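Side-chain contacts in putative sesquiterpene cyclase (Kitasatospora setae, PDB 4MC3), which converts (2E,6E)-farnesyl diphosphate into (2Z,6E)-hedycaryol by a 1,11-cyclization, with magnesium as cofactor: residues T154-L159 and L172-Y177; L72-L77 and M181-D186. All coordinates share one frame; numbering follows the deposited sequence.

Interaction 1: residues T154-L159 and L172-Y177; sequences TTEAGL and LDRRMY
R174 reaches from helix 168-178 to helix 136-160 and meets three side chains there. Its NE donates to E156 OE2 at 3.0 Å. The bond is part of a salt bridge. It uses the anti lone pair of OE2 and lies in the guanidinium plane, with an N-H...O angle of 156°. The carboxylate plane stands 81° from that of the guanidinium. E156 OE1 is held separately by the hydroxyl of Y234, so both oxygens are engaged.

L159 CD1 sits over one guanidinium face, offset toward its rim, 3.3 Å from R174 NH2. With the E156 bond it makes the tight part. T155 CG2 touches R174 CD more loosely, at 3.8 Å. T155 and L159 keep some exposure to solvent, whereas E156 and R174 are buried. The R174 chain is extended from CG to NE and spans segment axes that come within 11.7 Å. Were R174 an alanine, E156 OE2 would probably lose its charged mate, and L159 CD1 the flat group it covers.

H236 of a loop also touches E156, L159 and R174. The arrangement is an interhelical salt bridge in the all-helical class I terpene synthase fold, next to R175, which by similarity binds substrate.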
loop_
_atom_site.group_PDB
_atom_site.type_symbol
_atom_site.label_atom_id
_atom_site.label_comp_id
_atom_site.label_asym_id
_atom_site.label_seq_id
_atom_site.Cartn_x
_atom_site.Cartn_y
_atom_site.Cartn_z
ATOM N N THR A 154 2.067 16.007 -0.240
ATOM C CA THR A 154 1.739 17.395 -0.501
ATOM C C THR A 154 0.361 17.752 0.062
ATOM O O THR A 154 0.221 18.775 0.690
ATOM C CB THR A 154 1.720 17.627 -2.010
ATOM O OG1 THR A 154 3.043 17.393 -2.526
ATOM C CG2 THR A 154 1.217 18.967 -2.335
ATOM N N THR A 155 -0.657 16.903 -0.131
ATOM C CA THR A 155 -1.990 17.156 0.453
ATOM C C THR A 155 -1.969 17.402 1.957
ATOM O O THR A 155 -2.566 18.389 2.470
ATOM C CB THR A 155 -2.933 16.011 0.137
ATOM O OG1 THR A 155 -3.028 15.918 -1.283
ATOM C CG2 THR A 155 -4.343 16.286 0.737
ATOM N N GLU A 156 -1.292 16.526 2.687
ATOM C CA GLU A 156 -1.304 16.651 4.121
ATOM C C GLU A 156 -0.578 17.915 4.573
ATOM O O GLU A 156 -1.037 18.576 5.503
ATOM C CB GLU A 156 -0.789 15.344 4.746
ATOM C CG GLU A 156 -1.773 14.209 4.383
ATOM C CD GLU A 156 -1.679 12.950 5.221
ATOM O OE1 GLU A 156 -0.566 12.723 5.768
ATOM O OE2 GLU A 156 -2.727 12.187 5.309
ATOM N N ALA A 157 0.496 18.317 3.877
ATOM C CA ALA A 157 1.215 19.530 4.261
ATOM C C ALA A 157 0.304 20.759 4.032
ATOM O O ALA A 157 0.323 21.698 4.819
ATOM C CB ALA A 157 2.521 19.646 3.493
ATOM N N GLY A 158 -0.503 20.722 2.978
ATOM C CA GLY A 158 -1.456 21.815 2.647
ATOM C C GLY A 158 -2.514 21.968 3.715
ATOM O O GLY A 158 -2.810 23.072 4.165
ATOM N N LEU A 159 -3.087 20.842 4.113
ATOM C CA LEU A 159 -4.043 20.781 5.212
ATOM C C LEU A 159 -3.499 21.283 6.536
ATOM O O LEU A 159 -4.244 21.914 7.311
ATOM C CB LEU A 159 -4.586 19.349 5.364
ATOM C CG LEU A 159 -5.547 18.981 4.217
ATOM C CD1 LEU A 159 -5.902 17.516 4.252
ATOM C CD2 LEU A 159 -6.831 19.816 4.175
ATOM N N LEU A 172 -10.086 9.610 4.837
ATOM C CA LEU A 172 -10.070 8.217 4.369
ATOM C C LEU A 172 -9.829 8.123 2.851
ATOM O O LEU A 172 -9.198 7.195 2.353
ATOM C CB LEU A 172 -11.356 7.452 4.745
ATOM C CG LEU A 172 -11.688 7.340 6.225
ATOM C CD1 LEU A 172 -13.014 6.583 6.441
ATOM C CD2 LEU A 172 -10.569 6.636 6.941
ATOM N N ASP A 173 -10.328 9.094 2.118
ATOM C CA ASP A 173 -10.176 9.112 0.668
ATOM C C ASP A 173 -8.694 9.185 0.320
ATOM O O ASP A 173 -8.280 8.546 -0.669
ATOM C CB ASP A 173 -10.872 10.315 0.066
ATOM C CG ASP A 173 -12.383 10.157 -0.042
ATOM O OD1 ASP A 173 -12.908 9.031 0.090
ATOM O OD2 ASP A 173 -13.045 11.164 -0.407
ATOM N N ARG A 174 -7.912 9.942 1.060
ATOM C CA ARG A 174 -6.449 10.037 0.847
ATOM C C ARG A 174 -5.656 8.917 1.529
ATOM O O ARG A 174 -4.635 8.404 0.963
ATOM C CB ARG A 174 -5.895 11.399 1.156
ATOM C CG ARG A 174 -5.768 11.733 2.576
ATOM C CD ARG A 174 -5.047 13.097 2.684
ATOM N NE ARG A 174 -5.119 13.501 4.058
ATOM C CZ ARG A 174 -6.165 14.157 4.591
ATOM N NH1 ARG A 174 -6.156 14.451 5.872
ATOM N NH2 ARG A 174 -7.209 14.516 3.846
ATOM N N ARG A 175 -6.147 8.447 2.677
ATOM C CA ARG A 175 -5.478 7.420 3.440
ATOM C C ARG A 175 -5.419 6.089 2.676
ATOM O O ARG A 175 -4.463 5.315 2.833
ATOM C CB ARG A 175 -6.152 7.219 4.806
ATOM C CG ARG A 175 -5.412 6.326 5.729
ATOM C CD ARG A 175 -4.055 6.833 6.091
ATOM N NE ARG A 175 -3.478 6.043 7.160
ATOM C CZ ARG A 175 -2.321 5.398 7.089
ATOM N NH1 ARG A 175 -1.541 5.463 5.995
ATOM N NH2 ARG A 175 -1.959 4.681 8.110
ATOM N N MET A 176 -6.443 5.780 1.884
ATOM C CA MET A 176 -6.416 4.538 1.091
ATOM C C MET A 176 -5.228 4.548 0.131
ATOM O O MET A 176 -4.748 3.483 -0.212
ATOM C CB MET A 176 -7.695 4.205 0.367
ATOM C CG MET A 176 -8.086 5.085 -0.726
ATOM S SD MET A 176 -9.303 4.274 -1.873
ATOM C CE MET A 176 -8.472 3.017 -2.824
ATOM N N TYR A 177 -4.793 5.718 -0.305
ATOM C CA TYR A 177 -3.547 5.821 -1.151
ATOM C C TYR A 177 -2.266 5.992 -0.325
ATOM O O TYR A 177 -1.219 5.442 -0.701
ATOM C CB TYR A 177 -3.713 6.920 -2.170
ATOM C CG TYR A 177 -4.843 6.618 -3.108
ATOM C CD1 TYR A 177 -4.776 5.579 -4.034
ATOM C CD2 TYR A 177 -6.027 7.354 -3.054
ATOM C CE1 TYR A 177 -5.850 5.296 -4.868
ATOM C CE2 TYR A 177 -7.089 7.062 -3.876
ATOM C CZ TYR A 177 -7.000 6.023 -4.767
ATOM O OH TYR A 177 -8.046 5.730 -5.622
#

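Interaction 2: residues L72-L77 and M181-D186; sequences LKWIAL and MPWLWD
W74 and W183 meet obliquely. The touching atoms are W183 CZ3 and W74 CB, 3.8 Å apart. The six-membered end of the W183 indole thus reaches the root of the W74 side chain. W183 CH2 also comes within 4.2 Å of W74 O. One face of the W183 ring is covered from its own helix by L184 CG, offset toward the rim. F146 and F149 each pack edge-to-face with W183. F142 and F146 do so with W74, and W74 NE1 is hydrogen-bonded to T130 OG1.

With CG between the backbone N and the carbonyl carbon (chi1 65°), the W183 indole extends across to W74. Beside the indoles, L184 CD2 meets I75 CG1 at 3.9 Å. These two side chains cross at about a right angle. I75 CD1 is slightly farther from the same L184 CD2 methyl, at 4.2 Å. The contact is apolar and all four residues are buried.

I75 and M181 touch the bound nerolidol, and F149 is important for stabilising the cation at C-11. The cluster therefore borders the cyclization pocket. Helix 136-160 packs on both W183 and W74, helix 118-131 on W74, and helix 52-59 on I75 and L184. Helices 65-84 and 181-188 thus meet within a group of three further helices, and no strands take part.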
loop_
_atom_site.group_PDB
_atom_site.type_symbol
_atom_site.label_atom_id
_atom_site.label_comp_id
_atom_site.label_asym_id
_atom_site.label_seq_id
_atom_site.Cartn_x
_atom_site.Cartn_y
_atom_site.Cartn_z
ATOM N N LEU A 72 10.331 -5.772 -3.088
ATOM C CA LEU A 72 11.164 -5.283 -1.979
ATOM C C LEU A 72 11.982 -4.032 -2.407
ATOM O O LEU A 72 12.232 -3.153 -1.585
ATOM C CB LEU A 72 12.107 -6.353 -1.474
ATOM C CG LEU A 72 11.545 -7.565 -0.764
ATOM C CD1 LEU A 72 12.652 -8.337 -0.062
ATOM C CD2 LEU A 72 10.432 -7.169 0.156
ATOM N N LYS A 73 12.417 -3.967 -3.684
ATOM C CA LYS A 73 13.087 -2.768 -4.173
ATOM C C LYS A 73 12.158 -1.537 -4.064
ATOM O O LYS A 73 12.572 -0.477 -3.608
ATOM C CB LYS A 73 13.575 -2.958 -5.636
ATOM C CG LYS A 73 14.673 -4.028 -5.750
ATOM C CD LYS A 73 15.104 -4.219 -7.181
ATOM C CE LYS A 73 16.135 -5.313 -7.283
ATOM N NZ LYS A 73 16.435 -5.635 -8.730
ATOM N N TRP A 74 10.895 -1.713 -4.465
ATOM C CA TRP A 74 9.922 -0.617 -4.307
ATOM C C TRP A 74 9.719 -0.209 -2.853
ATOM O O TRP A 74 9.621 0.987 -2.546
ATOM C CB TRP A 74 8.606 -0.978 -5.024
ATOM C CG TRP A 74 8.665 -0.831 -6.475
ATOM C CD1 TRP A 74 8.961 -1.783 -7.365
ATOM C CD2 TRP A 74 8.493 0.374 -7.220
ATOM N NE1 TRP A 74 8.968 -1.272 -8.651
ATOM C CE2 TRP A 74 8.659 0.062 -8.578
ATOM C CE3 TRP A 74 8.148 1.680 -6.874
ATOM C CZ2 TRP A 74 8.602 1.044 -9.593
ATOM C CZ3 TRP A 74 8.069 2.635 -7.845
ATOM C CH2 TRP A 74 8.291 2.335 -9.192
ATOM N N ILE A 75 9.600 -1.185 -1.961
ATOM C CA ILE A 75 9.435 -0.851 -0.530
ATOM C C ILE A 75 10.670 -0.144 0.039
ATOM O O ILE A 75 10.547 0.848 0.745
ATOM C CB ILE A 75 9.055 -2.093 0.277
ATOM C CG1 ILE A 75 7.650 -2.600 -0.135
ATOM C CG2 ILE A 75 9.133 -1.782 1.749
ATOM C CD1 ILE A 75 7.246 -3.894 0.576
ATOM N N ALA A 76 11.856 -0.624 -0.308
ATOM C CA ALA A 76 13.074 0.036 0.171
ATOM C C ALA A 76 13.178 1.453 -0.352
ATOM O O ALA A 76 13.543 2.369 0.389
ATOM C CB ALA A 76 14.286 -0.761 -0.255
ATOM N N LEU A 77 12.886 1.639 -1.632
ATOM C CA LEU A 77 12.898 2.977 -2.202
ATOM C C LEU A 77 11.915 3.903 -1.502
ATOM O O LEU A 77 12.242 5.063 -1.240
ATOM C CB LEU A 77 12.672 2.912 -3.683
ATOM C CG LEU A 77 12.637 4.232 -4.418
ATOM C CD1 LEU A 77 13.955 4.970 -4.429
ATOM C CD2 LEU A 77 12.143 3.952 -5.835
ATOM N N MET A 181 -1.086 0.525 -0.182
ATOM C CA MET A 181 -1.711 -0.722 -0.606
ATOM C C MET A 181 -1.986 -0.791 -2.106
ATOM O O MET A 181 -1.566 -1.737 -2.772
ATOM C CB MET A 181 -3.009 -0.957 0.172
ATOM C CG MET A 181 -2.831 -1.767 1.446
ATOM S SD MET A 181 -1.553 -3.030 1.295
ATOM C CE MET A 181 -0.340 -2.426 2.468
ATOM N N PRO A 182 -2.698 0.199 -2.640
ATOM C CA PRO A 182 -3.118 0.136 -4.058
ATOM C C PRO A 182 -1.947 -0.182 -5.024
ATOM O O PRO A 182 -2.079 -1.090 -5.863
ATOM C CB PRO A 182 -3.753 1.483 -4.292
ATOM C CG PRO A 182 -4.389 1.769 -2.965
ATOM C CD PRO A 182 -3.296 1.389 -1.995
ATOM N N TRP A 183 -0.835 0.527 -4.929
ATOM C CA TRP A 183 0.295 0.215 -5.807
ATOM C C TRP A 183 1.026 -1.046 -5.428
ATOM O O TRP A 183 1.535 -1.795 -6.280
ATOM C CB TRP A 183 1.261 1.394 -5.985
ATOM C CG TRP A 183 1.989 1.862 -4.809
ATOM C CD1 TRP A 183 1.660 2.916 -4.045
ATOM C CD2 TRP A 183 3.191 1.330 -4.278
ATOM N NE1 TRP A 183 2.581 3.075 -3.041
ATOM C CE2 TRP A 183 3.527 2.088 -3.151
ATOM C CE3 TRP A 183 4.021 0.229 -4.632
ATOM C CZ2 TRP A 183 4.679 1.830 -2.394
ATOM C CZ3 TRP A 183 5.168 -0.003 -3.848
ATOM C CH2 TRP A 183 5.462 0.771 -2.756
ATOM N N LEU A 184 1.052 -1.367 -4.118
ATOM C CA LEU A 184 1.619 -2.632 -3.696
ATOM C C LEU A 184 0.929 -3.800 -4.317
ATOM O O LEU A 184 1.511 -4.771 -4.827
ATOM C CB LEU A 184 1.666 -2.751 -2.145
ATOM C CG LEU A 184 2.637 -1.786 -1.512
ATOM C CD1 LEU A 184 2.350 -1.632 -0.014
ATOM C CD2 LEU A 184 4.075 -2.305 -1.632
ATOM N N TRP A 185 -0.396 -3.797 -4.255
ATOM C CA TRP A 185 -1.239 -4.860 -4.828
ATOM C C TRP A 185 -1.123 -4.880 -6.355
ATOM O O TRP A 185 -1.110 -5.974 -6.923
ATOM C CB TRP A 185 -2.679 -4.776 -4.424
ATOM C CG TRP A 185 -2.865 -5.142 -2.926
ATOM C CD1 TRP A 185 -2.156 -6.036 -2.203
ATOM C CD2 TRP A 185 -3.820 -4.551 -2.009
ATOM N NE1 TRP A 185 -2.633 -6.084 -0.900
ATOM C CE2 TRP A 185 -3.626 -5.144 -0.753
ATOM C CE3 TRP A 185 -4.778 -3.558 -2.143
ATOM C CZ2 TRP A 185 -4.406 -4.790 0.385
ATOM C CZ3 TRP A 185 -5.585 -3.226 -1.028
ATOM C CH2 TRP A 185 -5.369 -3.835 0.205
ATOM N N ASP A 186 -0.984 -3.719 -7.013
ATOM C CA ASP A 186 -0.678 -3.755 -8.430
ATOM C C ASP A 186 0.526 -4.666 -8.732
ATOM O O ASP A 186 0.560 -5.398 -9.732
ATOM C CB ASP A 186 -0.393 -2.353 -8.985
ATOM C CG ASP A 186 -1.611 -1.436 -9.009
ATOM O OD1 ASP A 186 -2.753 -1.897 -9.094
ATOM O OD2 ASP A 186 -1.353 -0.198 -8.923
#

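In the fold
From the N terminus, helix 65-84 comes first and carries residues 72-77. The chain then runs through helices 95-107 and 118-131 to helix 136-160, which carries 154-159. After 12 intervening residues, helix 168-178 brings in 172-177 and interaction 1 closes a short loop. The next helix, 181-188, supplies 181-186, and interaction 2 closes a loop of 103 intervening residues. Interaction 1 is nested inside it. Their centres lie 18 Å apart. The two meet where helix 168-178 gives way to helix 181-188: M176 O and Y177 pack against P182. Interaction 1 joins helix 168-178 to helix 136-160, and interaction 2 joins helix 181-188 to helix 65-84, near the nerolidol pocket.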